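Local atomic coordinates of catechol 2,3-dioxygenase (Pseudomonas sp. KL28, PDB entry 3HPY), a protein that probably catalyses the iron-dependent extradiol cleavage of catechol by dioxygen, a ring-opening step in the breakdown of aromatic hydrocarbons. Residues T4-P9 against L173-V178; A64-F69 against G212-C217; I192-S197 against H201-V206. All coordinates share one frame; numbering follows the deposited sequence.

Contact 1: T4-P9 against L173-V178; sequences TGVLRP and LGFYLV
The Phe-175 ring meets Val-6 obliquely, presenting neither a clean face nor a clean edge to it. Val-6 CG1 lies 3.8 Å from Phe-175 CE1 and about as far from CZ, so one methyl straddles the bond at the outer end of the ring, while the carbonyl carbon of Leu-173 lies in the ring plane at its edge. A further aromatic ring, that of Phe-169, packs edge-to-face with Phe-175. The axes of the Val-6 and Phe-175 side chains cross at about a right angle.

Val-6 divides its two branches between two partners. With CG1 anti to the backbone N (chi1 -178°), the other methyl stays beside that nitrogen and faces the opposing main chain: Val-6 CG2 comes within 3.4 Å of Leu-173 O and 4.3 Å of Leu-173 CB. Polar atoms are linked through a single water, which accepts from Val-6 N at 2.8 Å and donates to Leu-173 O at 2.7 Å. Water thus bridges two buried backbones that are too far apart to bond directly.

Gly-174, with positive phi, is where the chain leaves the helix 162-171 and turns into the strand 176-182, an alpha-to-beta step of a vicinal-oxygen-chelate module. Across from this turn, the N-terminal strand 6-7 pairs with the strand 65-73, and Leu-7 and Arg-8 both face Lys-72 in a classic beta bulge. Arg-8 forms salt bridges with Asp-52 and with Asp-278 of a second subunit. Val-6, which also packs on Phe-71 of the strand 65-73, thus lies against the turn that follows the helix 162-171, while Phe-175 reaches Leu-194 on the strand 189-195.

Contact 2: A64-F69 against G212-C217; sequences AGIDFF and GKLHHC. With FE (Fe (III) ion), chain I; MCT (4-methylcatechol), chain J.
Ile-66 lays its CG2 methyl over the root of Leu-214, with CG2 3.5 Å from Leu-214 CB, a tighter fit than ordinary van der Waals contact. The CB atom of Ile-66 sits 3.9 Å from Leu-214 CG, and the two side chains cross at about a right angle. CG1 of Ile-66 is anti to the backbone N (chi1 -179°), which puts CG2 between the backbone N and carbonyl carbon and turns it to Leu-214. Alongside this packing, a water donates to Ile-66 O at 3.0 Å and to Gly-212 O at 2.8 Å, tying the main chains together.

The two strands come from different halves of the paired vicinal-oxygen-chelate fold, and the second carries the metal site. At a classic beta bulge His-215 and His-216 both face Leu-156. From this bulge His-216 NE2 binds the iron at 2.3 Å, and His-154 and Glu-267 complete the two-histidine, one-carboxylate triad of extradiol dioxygenases. The remaining ligands are the two oxygens of 4-methylcatechol, O3 at 1.9 Å and O4 at 2.1 Å from the iron, a bidentate chelate. Tyr-257 OH also hydrogen-bonds to the catechol, and its ring meets that of His-216.

Contact 3: I192-S197 against H201-V206; sequences IWLSCS and HDIAFV. With MCT (4-methylcatechol), chain J.
A beta hairpin, strand 189-195 returning as strand 203-207, carries two side chains of the catechol pocket. Ile-192 and Phe-205 bond N to O in both directions, and Leu-194 N donates to Ile-203 O. Between these pairs Trp-193 and Ala-204 form a non-hydrogen-bonded pair, Ala-204 CB sitting over one indole face in a CH-pi contact, 3.8 Å from the five-membered ring centroid.

The regular pairing ends in a classic beta bulge, Asp-202 and Ile-203 both facing Leu-194, whose O takes Asp-202 N at 2.7 Å. The Asp-202 carboxylate is gripped at OD2 by two donors: Cys-196 N, almost straight (174°) but on the anti side and tilted from the plane, and Ser-197 OG, at the syn lone pair. Ser-195 OG accepts from Ser-197 N in an ST turn and also hydrogen-bonds to Lys-199 O.

The five-membered ring of Trp-193 and the imidazole of His-201 meet obliquely at 52°, with Trp-193 CD1 3.3 Å from His-201 CD2. With CG between its backbone N and carbonyl carbon (chi1 69°), His-201 lies alongside Trp-193. His-201 NE2 donates a weak hydrogen bond to O4 of 4-methylcatechol at 3.2 Å, and Trp-193 CZ2 lies 3.6 Å from the ligand's methyl C.

How the contacts relate
Contacts 1 and 3 are buried, whereas the touching residues of contact 2 lie near the surface, even though its second strand runs inward to the iron. Contacts 1 and 2 both join the N-terminal half to the catalytic half by sparse apolar packing and one bridging water. Contact 3 lies within the catalytic half and has the dense backbone bonding of neighbouring strands. Its hairpin abuts contact 1, since strands 176-182 and 189-195 are sheet neighbours, and meets contact 2 where Phe-69 packs on Ile-203. Contacts 2 and 3 share 4-methylcatechol, one through metal coordination and the other through a weak hydrogen bond and apolar cover; contacts 1 and 3 also border a second subunit.

Contact 1: T4-P9 against L173-V178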
loop_
_atom_site.group_PDB
_atom_site.type_symbol
_atom_site.label_atom_id
_atom_site.label_comp_id
_atom_site.label_asym_id
_atom_site.label_seq_id
_atom_site.Cartn_x
_atom_site.Cartn_y
_atom_site.Cartn_z
ATOM N N THR C 4 14.397 22.507 -18.882
ATOM C CA THR C 4 15.585 23.066 -19.531
ATOM C C THR C 4 16.678 23.271 -18.484
ATOM O O THR C 4 16.453 23.053 -17.294
ATOM C CB THR C 4 15.302 24.448 -20.194
ATOM O OG1 THR C 4 14.829 25.363 -19.205
ATOM C CG2 THR C 4 14.260 24.327 -21.300
ATOM N N GLY C 5 17.859 23.702 -18.930
ATOM C CA GLY C 5 18.961 23.930 -18.004
ATOM C C GLY C 5 19.390 22.698 -17.225
ATOM O O GLY C 5 19.688 21.655 -17.816
ATOM N N VAL C 6 19.456 22.820 -15.901
ATOM C CA VAL C 6 19.839 21.692 -15.052
ATOM C C VAL C 6 18.607 20.795 -14.922
ATOM O O VAL C 6 17.582 21.208 -14.382
ATOM C CB VAL C 6 20.276 22.170 -13.659
ATOM C CG1 VAL C 6 20.714 20.986 -12.821
ATOM C CG2 VAL C 6 21.404 23.186 -13.794
ATOM N N LEU C 7 18.714 19.571 -15.423
ATOM C CA LEU C 7 17.587 18.654 -15.414
ATOM C C LEU C 7 17.391 17.826 -14.156
ATOM O O LEU C 7 16.307 17.814 -13.575
ATOM C CB LEU C 7 17.697 17.696 -16.606
ATOM C CG LEU C 7 17.757 18.291 -18.013
ATOM C CD1 LEU C 7 17.847 17.175 -19.040
ATOM C CD2 LEU C 7 16.525 19.152 -18.259
ATOM N N ARG C 8 18.449 17.145 -13.732
ATOM C CA ARG C 8 18.349 16.249 -12.587
ATOM C C ARG C 8 19.714 15.875 -12.009
ATOM O O ARG C 8 20.754 16.163 -12.603
ATOM C CB ARG C 8 17.651 14.954 -13.052
ATOM C CG ARG C 8 18.147 14.432 -14.445
ATOM C CD ARG C 8 18.107 12.888 -14.547
ATOM N NE ARG C 8 18.771 12.251 -15.701
ATOM C CZ ARG C 8 18.568 12.548 -16.989
ATOM N NH1 ARG C 8 17.721 13.502 -17.344
ATOM N NH2 ARG C 8 19.172 11.842 -17.939
ATOM N N PRO C 9 19.722 15.265 -10.809
ATOM C CA PRO C 9 20.999 14.854 -10.217
ATOM C C PRO C 9 21.507 13.774 -11.170
ATOM O O PRO C 9 20.744 12.865 -11.523
ATOM C CB PRO C 9 20.584 14.260 -8.879
ATOM C CG PRO C 9 19.388 15.070 -8.498
ATOM C CD PRO C 9 18.648 15.303 -9.799
ATOM N N LEU C 173 22.033 28.505 -11.222
ATOM C CA LEU C 173 21.659 27.177 -11.715
ATOM C C LEU C 173 20.177 26.956 -12.019
ATOM O O LEU C 173 19.765 25.843 -12.357
ATOM C CB LEU C 173 22.118 26.092 -10.731
ATOM C CG LEU C 173 23.625 25.832 -10.587
ATOM C CD1 LEU C 173 24.271 25.838 -11.966
ATOM C CD2 LEU C 173 24.263 26.881 -9.716
ATOM N N GLY C 174 19.376 28.004 -11.884
ATOM C CA GLY C 174 17.959 27.878 -12.166
ATOM C C GLY C 174 17.179 27.060 -11.151
ATOM O O GLY C 174 16.163 26.451 -11.490
ATOM N N PHE C 175 17.646 27.030 -9.907
ATOM C CA PHE C 175 16.932 26.298 -8.869
ATOM C C PHE C 175 16.009 27.263 -8.144
ATOM O O PHE C 175 16.038 28.474 -8.397
ATOM C CB PHE C 175 17.902 25.676 -7.870
ATOM C CG PHE C 175 18.591 24.450 -8.377
ATOM C CD1 PHE C 175 19.420 24.505 -9.495
ATOM C CD2 PHE C 175 18.415 23.236 -7.732
ATOM C CE1 PHE C 175 20.067 23.360 -9.959
ATOM C CE2 PHE C 175 19.052 22.083 -8.180
ATOM C CZ PHE C 175 19.882 22.138 -9.295
ATOM N N TYR C 176 15.168 26.724 -7.269
ATOM C CA TYR C 176 14.246 27.544 -6.494
ATOM C C TYR C 176 13.943 26.860 -5.177
ATOM O O TYR C 176 13.930 25.635 -5.103
ATOM C CB TYR C 176 12.953 27.802 -7.268
ATOM C CG TYR C 176 12.036 26.608 -7.454
ATOM C CD1 TYR C 176 10.891 26.448 -6.663
ATOM C CD2 TYR C 176 12.280 25.672 -8.458
ATOM C CE1 TYR C 176 10.011 25.387 -6.879
ATOM C CE2 TYR C 176 11.409 24.610 -8.683
ATOM C CZ TYR C 176 10.278 24.474 -7.894
ATOM O OH TYR C 176 9.414 23.429 -8.124
ATOM N N LEU C 177 13.707 27.661 -4.142
ATOM C CA LEU C 177 13.427 27.151 -2.803
ATOM C C LEU C 177 12.063 26.497 -2.692
ATOM O O LEU C 177 11.038 27.125 -2.970
ATOM C CB LEU C 177 13.494 28.286 -1.776
ATOM C CG LEU C 177 14.391 28.082 -0.553
ATOM C CD1 LEU C 177 14.148 29.198 0.457
ATOM C CD2 LEU C 177 14.116 26.741 0.071
ATOM N N VAL C 178 12.039 25.235 -2.272
ATOM C CA VAL C 178 10.770 24.555 -2.110
ATOM C C VAL C 178 10.422 24.632 -0.634
ATOM O O VAL C 178 9.297 24.962 -0.268
ATOM C CB VAL C 178 10.839 23.080 -2.557
ATOM C CG1 VAL C 178 9.479 22.450 -2.405
ATOM C CG2 VAL C 178 11.315 22.983 -4.010
HETATM O O HOH W 1 18.233 24.909 -14.423
#

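Contact 2: A64-F69 against G212-C217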
loop_
_atom_site.group_PDB
_atom_site.type_symbol
_atom_site.label_atom_id
_atom_site.label_comp_id
_atom_site.label_asym_id
_atom_site.label_seq_id
_atom_site.Cartn_x
_atom_site.Cartn_y
_atom_site.Cartn_z
ATOM N N ALA C 64 35.815 7.885 4.271
ATOM C CA ALA C 64 34.478 7.848 3.676
ATOM C C ALA C 64 33.964 9.260 3.367
ATOM O O ALA C 64 34.541 10.257 3.808
ATOM C CB ALA C 64 33.502 7.128 4.619
ATOM N N GLY C 65 32.875 9.339 2.609
ATOM C CA GLY C 65 32.308 10.633 2.266
ATOM C C GLY C 65 32.066 10.788 0.781
ATOM O O GLY C 65 32.105 9.814 0.036
ATOM N N ILE C 66 31.833 12.020 0.342
ATOM C CA ILE C 66 31.580 12.273 -1.069
ATOM C C ILE C 66 32.683 13.081 -1.748
ATOM O O ILE C 66 33.170 14.062 -1.194
ATOM C CB ILE C 66 30.247 13.028 -1.259
ATOM C CG1 ILE C 66 29.992 13.258 -2.750
ATOM C CG2 ILE C 66 30.287 14.362 -0.512
ATOM C CD1 ILE C 66 28.618 13.791 -3.054
ATOM N N ASP C 67 33.082 12.658 -2.944
ATOM C CA ASP C 67 34.096 13.391 -3.693
ATOM C C ASP C 67 33.387 14.533 -4.413
ATOM O O ASP C 67 33.775 15.694 -4.302
ATOM C CB ASP C 67 34.791 12.491 -4.723
ATOM C CG ASP C 67 35.599 11.376 -4.079
ATOM O OD1 ASP C 67 36.173 11.609 -2.993
ATOM O OD2 ASP C 67 35.676 10.270 -4.665
ATOM N N PHE C 68 32.325 14.196 -5.134
ATOM C CA PHE C 68 31.578 15.203 -5.871
ATOM C C PHE C 68 30.173 14.743 -6.246
ATOM O O PHE C 68 29.865 13.551 -6.220
ATOM C CB PHE C 68 32.364 15.605 -7.126
ATOM C CG PHE C 68 32.710 14.457 -8.021
ATOM C CD1 PHE C 68 31.804 14.004 -8.978
ATOM C CD2 PHE C 68 33.952 13.831 -7.917
ATOM C CE1 PHE C 68 32.126 12.943 -9.825
ATOM C CE2 PHE C 68 34.288 12.765 -8.758
ATOM C CZ PHE C 68 33.370 12.319 -9.718
ATOM N N PHE C 69 29.326 15.707 -6.585
ATOM C CA PHE C 69 27.942 15.444 -6.958
ATOM C C PHE C 69 27.642 16.168 -8.267
ATOM O O PHE C 69 27.765 17.389 -8.344
ATOM C CB PHE C 69 27.015 15.950 -5.853
ATOM C CG PHE C 69 25.595 15.480 -5.989
ATOM C CD1 PHE C 69 24.588 16.367 -6.341
ATOM C CD2 PHE C 69 25.266 14.148 -5.749
ATOM C CE1 PHE C 69 23.268 15.939 -6.452
ATOM C CE2 PHE C 69 23.954 13.712 -5.858
ATOM C CZ PHE C 69 22.952 14.612 -6.211
ATOM N N GLY C 212 32.265 20.262 3.179
ATOM C CA GLY C 212 32.462 19.052 2.400
ATOM C C GLY C 212 31.815 17.826 3.011
ATOM O O GLY C 212 32.051 16.697 2.568
ATOM N N LYS C 213 30.990 18.051 4.029
ATOM C CA LYS C 213 30.316 16.961 4.713
ATOM C C LYS C 213 29.134 16.405 3.923
ATOM O O LYS C 213 28.350 17.148 3.339
ATOM C CB LYS C 213 29.852 17.418 6.099
ATOM C CG LYS C 213 30.988 17.513 7.121
ATOM C CD LYS C 213 31.612 16.136 7.359
ATOM C CE LYS C 213 32.795 16.171 8.321
ATOM N NZ LYS C 213 33.991 16.827 7.730
ATOM N N LEU C 214 29.019 15.085 3.916
ATOM C CA LEU C 214 27.944 14.413 3.211
ATOM C C LEU C 214 26.979 13.808 4.214
ATOM O O LEU C 214 27.350 12.905 4.962
ATOM C CB LEU C 214 28.522 13.316 2.312
ATOM C CG LEU C 214 27.589 12.339 1.579
ATOM C CD1 LEU C 214 27.294 11.155 2.474
ATOM C CD2 LEU C 214 26.313 13.037 1.143
ATOM N N HIS C 215 25.750 14.313 4.253
ATOM C CA HIS C 215 24.768 13.760 5.177
ATOM C C HIS C 215 24.266 12.443 4.589
ATOM O O HIS C 215 24.285 11.407 5.257
ATOM C CB HIS C 215 23.584 14.709 5.386
ATOM C CG HIS C 215 22.688 14.305 6.518
ATOM N ND1 HIS C 215 22.837 14.799 7.798
ATOM C CD2 HIS C 215 21.671 13.414 6.576
ATOM C CE1 HIS C 215 21.952 14.227 8.595
ATOM N NE2 HIS C 215 21.233 13.382 7.879
ATOM N N HIS C 216 23.830 12.482 3.335
ATOM C CA HIS C 216 23.343 11.279 2.677
ATOM C C HIS C 216 22.953 11.505 1.227
ATOM O O HIS C 216 22.643 12.626 0.825
ATOM C CB HIS C 216 22.118 10.735 3.404
ATOM C CG HIS C 216 20.883 11.554 3.201
ATOM N ND1 HIS C 216 20.506 12.559 4.063
ATOM C CD2 HIS C 216 19.928 11.505 2.241
ATOM C CE1 HIS C 216 19.375 13.093 3.648
ATOM N NE2 HIS C 216 18.999 12.472 2.543
ATOM N N CYS C 217 22.986 10.427 0.451
ATOM C CA CYS C 217 22.554 10.453 -0.943
ATOM C C CYS C 217 21.205 9.740 -0.865
ATOM O O CYS C 217 21.060 8.787 -0.097
ATOM C CB CYS C 217 23.510 9.662 -1.843
ATOM S SG CYS C 217 24.979 10.580 -2.388
HETATM FE FE FE I . 16.869 12.995 1.709
HETATM C C1 MCT J . 14.593 15.939 5.116
HETATM C C2 MCT J . 15.780 15.244 4.831
HETATM C C3 MCT J . 15.871 14.497 3.634
HETATM O O3 MCT J . 16.997 13.830 3.362
HETATM C C4 MCT J . 14.784 14.448 2.719
HETATM O O4 MCT J . 14.895 13.721 1.572
HETATM C C5 MCT J . 13.584 15.155 3.008
HETATM C C6 MCT J . 13.501 15.900 4.211
HETATM C C MCT J . 14.484 16.728 6.382
HETATM O O HOH W 2 33.308 16.704 0.122
#

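Contact 3: I192-S197 against H201-V206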
loop_
_atom_site.group_PDB
_atom_site.type_symbol
_atom_site.label_atom_id
_atom_site.label_comp_id
_atom_site.label_asym_id
_atom_site.label_seq_id
_atom_site.Cartn_x
_atom_site.Cartn_y
_atom_site.Cartn_z
ATOM N N ILE C 192 17.876 24.134 3.678
ATOM C CA ILE C 192 17.287 24.577 2.435
ATOM C C ILE C 192 17.075 23.403 1.462
ATOM O O ILE C 192 17.978 22.584 1.261
ATOM C CB ILE C 192 18.235 25.698 1.900
ATOM C CG1 ILE C 192 17.858 27.029 2.556
ATOM C CG2 ILE C 192 18.243 25.760 0.412
ATOM C CD1 ILE C 192 18.792 28.169 2.213
ATOM N N TRP C 193 15.867 23.310 0.895
ATOM C CA TRP C 193 15.510 22.247 -0.063
ATOM C C TRP C 193 15.255 22.834 -1.455
ATOM O O TRP C 193 14.223 23.456 -1.701
ATOM C CB TRP C 193 14.265 21.489 0.422
ATOM C CG TRP C 193 14.567 20.579 1.563
ATOM C CD1 TRP C 193 14.748 19.222 1.511
ATOM C CD2 TRP C 193 14.854 20.971 2.906
ATOM N NE1 TRP C 193 15.143 18.749 2.738
ATOM C CE2 TRP C 193 15.219 19.801 3.614
ATOM C CE3 TRP C 193 14.852 22.200 3.581
ATOM C CZ2 TRP C 193 15.573 19.825 4.970
ATOM C CZ3 TRP C 193 15.206 22.226 4.927
ATOM C CH2 TRP C 193 15.564 21.044 5.605
ATOM N N LEU C 194 16.186 22.601 -2.374
ATOM C CA LEU C 194 16.083 23.162 -3.716
ATOM C C LEU C 194 15.628 22.210 -4.834
ATOM O O LEU C 194 15.985 21.031 -4.850
ATOM C CB LEU C 194 17.441 23.770 -4.094
ATOM C CG LEU C 194 18.121 24.676 -3.060
ATOM C CD1 LEU C 194 19.593 24.834 -3.427
ATOM C CD2 LEU C 194 17.420 26.031 -2.990
ATOM N N SER C 195 14.859 22.741 -5.782
ATOM C CA SER C 195 14.387 21.960 -6.923
ATOM C C SER C 195 14.766 22.664 -8.224
ATOM O O SER C 195 14.828 23.887 -8.277
ATOM C CB SER C 195 12.858 21.786 -6.860
ATOM O OG SER C 195 12.331 21.136 -8.016
ATOM N N CYS C 196 15.045 21.883 -9.261
ATOM C CA CYS C 196 15.359 22.427 -10.581
ATOM C C CYS C 196 14.379 21.750 -11.525
ATOM O O CYS C 196 14.659 21.563 -12.711
ATOM C CB CYS C 196 16.800 22.086 -10.983
ATOM S SG CYS C 196 17.206 20.319 -11.042
ATOM N N SER C 197 13.220 21.396 -10.976
ATOM C CA SER C 197 12.185 20.664 -11.705
ATOM C C SER C 197 10.873 20.796 -10.921
ATOM O O SER C 197 10.651 21.820 -10.279
ATOM C CB SER C 197 12.599 19.193 -11.768
ATOM O OG SER C 197 12.692 18.652 -10.450
ATOM N N HIS C 201 12.495 18.297 -4.236
ATOM C CA HIS C 201 13.884 18.759 -4.204
ATOM C C HIS C 201 14.853 17.831 -4.922
ATOM O O HIS C 201 14.707 16.602 -4.913
ATOM C CB HIS C 201 14.369 18.981 -2.773
ATOM C CG HIS C 201 14.518 17.721 -1.983
ATOM N ND1 HIS C 201 13.585 16.710 -2.023
ATOM C CD2 HIS C 201 15.463 17.330 -1.096
ATOM C CE1 HIS C 201 13.946 15.748 -1.194
ATOM N NE2 HIS C 201 15.082 16.100 -0.617
ATOM N N ASP C 202 15.847 18.433 -5.557
ATOM C CA ASP C 202 16.864 17.673 -6.256
ATOM C C ASP C 202 18.123 17.668 -5.401
ATOM O O ASP C 202 19.013 16.836 -5.585
ATOM C CB ASP C 202 17.123 18.300 -7.626
ATOM C CG ASP C 202 15.968 18.063 -8.589
ATOM O OD1 ASP C 202 15.907 16.970 -9.191
ATOM O OD2 ASP C 202 15.111 18.966 -8.712
ATOM N N ILE C 203 18.176 18.593 -4.445
ATOM C CA ILE C 203 19.318 18.703 -3.550
ATOM C C ILE C 203 18.966 19.585 -2.354
ATOM O O ILE C 203 18.107 20.473 -2.455
ATOM C CB ILE C 203 20.549 19.291 -4.300
ATOM C CG1 ILE C 203 21.815 19.127 -3.453
ATOM C CG2 ILE C 203 20.306 20.758 -4.630
ATOM C CD1 ILE C 203 23.109 19.379 -4.234
ATOM N N ALA C 204 19.611 19.331 -1.216
ATOM C CA ALA C 204 19.360 20.125 -0.012
ATOM C C ALA C 204 20.662 20.369 0.733
ATOM O O ALA C 204 21.618 19.614 0.579
ATOM C CB ALA C 204 18.359 19.419 0.904
ATOM N N PHE C 205 20.682 21.438 1.528
ATOM C CA PHE C 205 21.854 21.832 2.316
ATOM C C PHE C 205 21.441 22.227 3.731
ATOM O O PHE C 205 20.376 22.820 3.948
ATOM C CB PHE C 205 22.581 23.042 1.700
ATOM C CG PHE C 205 23.243 22.768 0.380
ATOM C CD1 PHE C 205 22.536 22.898 -0.813
ATOM C CD2 PHE C 205 24.578 22.392 0.327
ATOM C CE1 PHE C 205 23.151 22.656 -2.036
ATOM C CE2 PHE C 205 25.202 22.147 -0.893
ATOM C CZ PHE C 205 24.486 22.279 -2.077
ATOM N N VAL C 206 22.295 21.902 4.694
ATOM C CA VAL C 206 22.034 22.251 6.079
ATOM C C VAL C 206 23.263 22.984 6.614
ATOM O O VAL C 206 24.392 22.534 6.412
ATOM C CB VAL C 206 21.760 21.000 6.927
ATOM C CG1 VAL C 206 21.474 21.395 8.362
ATOM C CG2 VAL C 206 20.574 20.245 6.361
HETATM C C1 MCT J . 14.593 15.939 5.116
HETATM C C2 MCT J . 15.780 15.244 4.831
HETATM C C3 MCT J . 15.871 14.497 3.634
HETATM O O3 MCT J . 16.997 13.830 3.362
HETATM C C4 MCT J . 14.784 14.448 2.719
HETATM O O4 MCT J . 14.895 13.721 1.572
HETATM C C5 MCT J . 13.584 15.155 3.008
HETATM C C6 MCT J . 13.501 15.900 4.211
HETATM C C MCT J . 14.484 16.728 6.382
#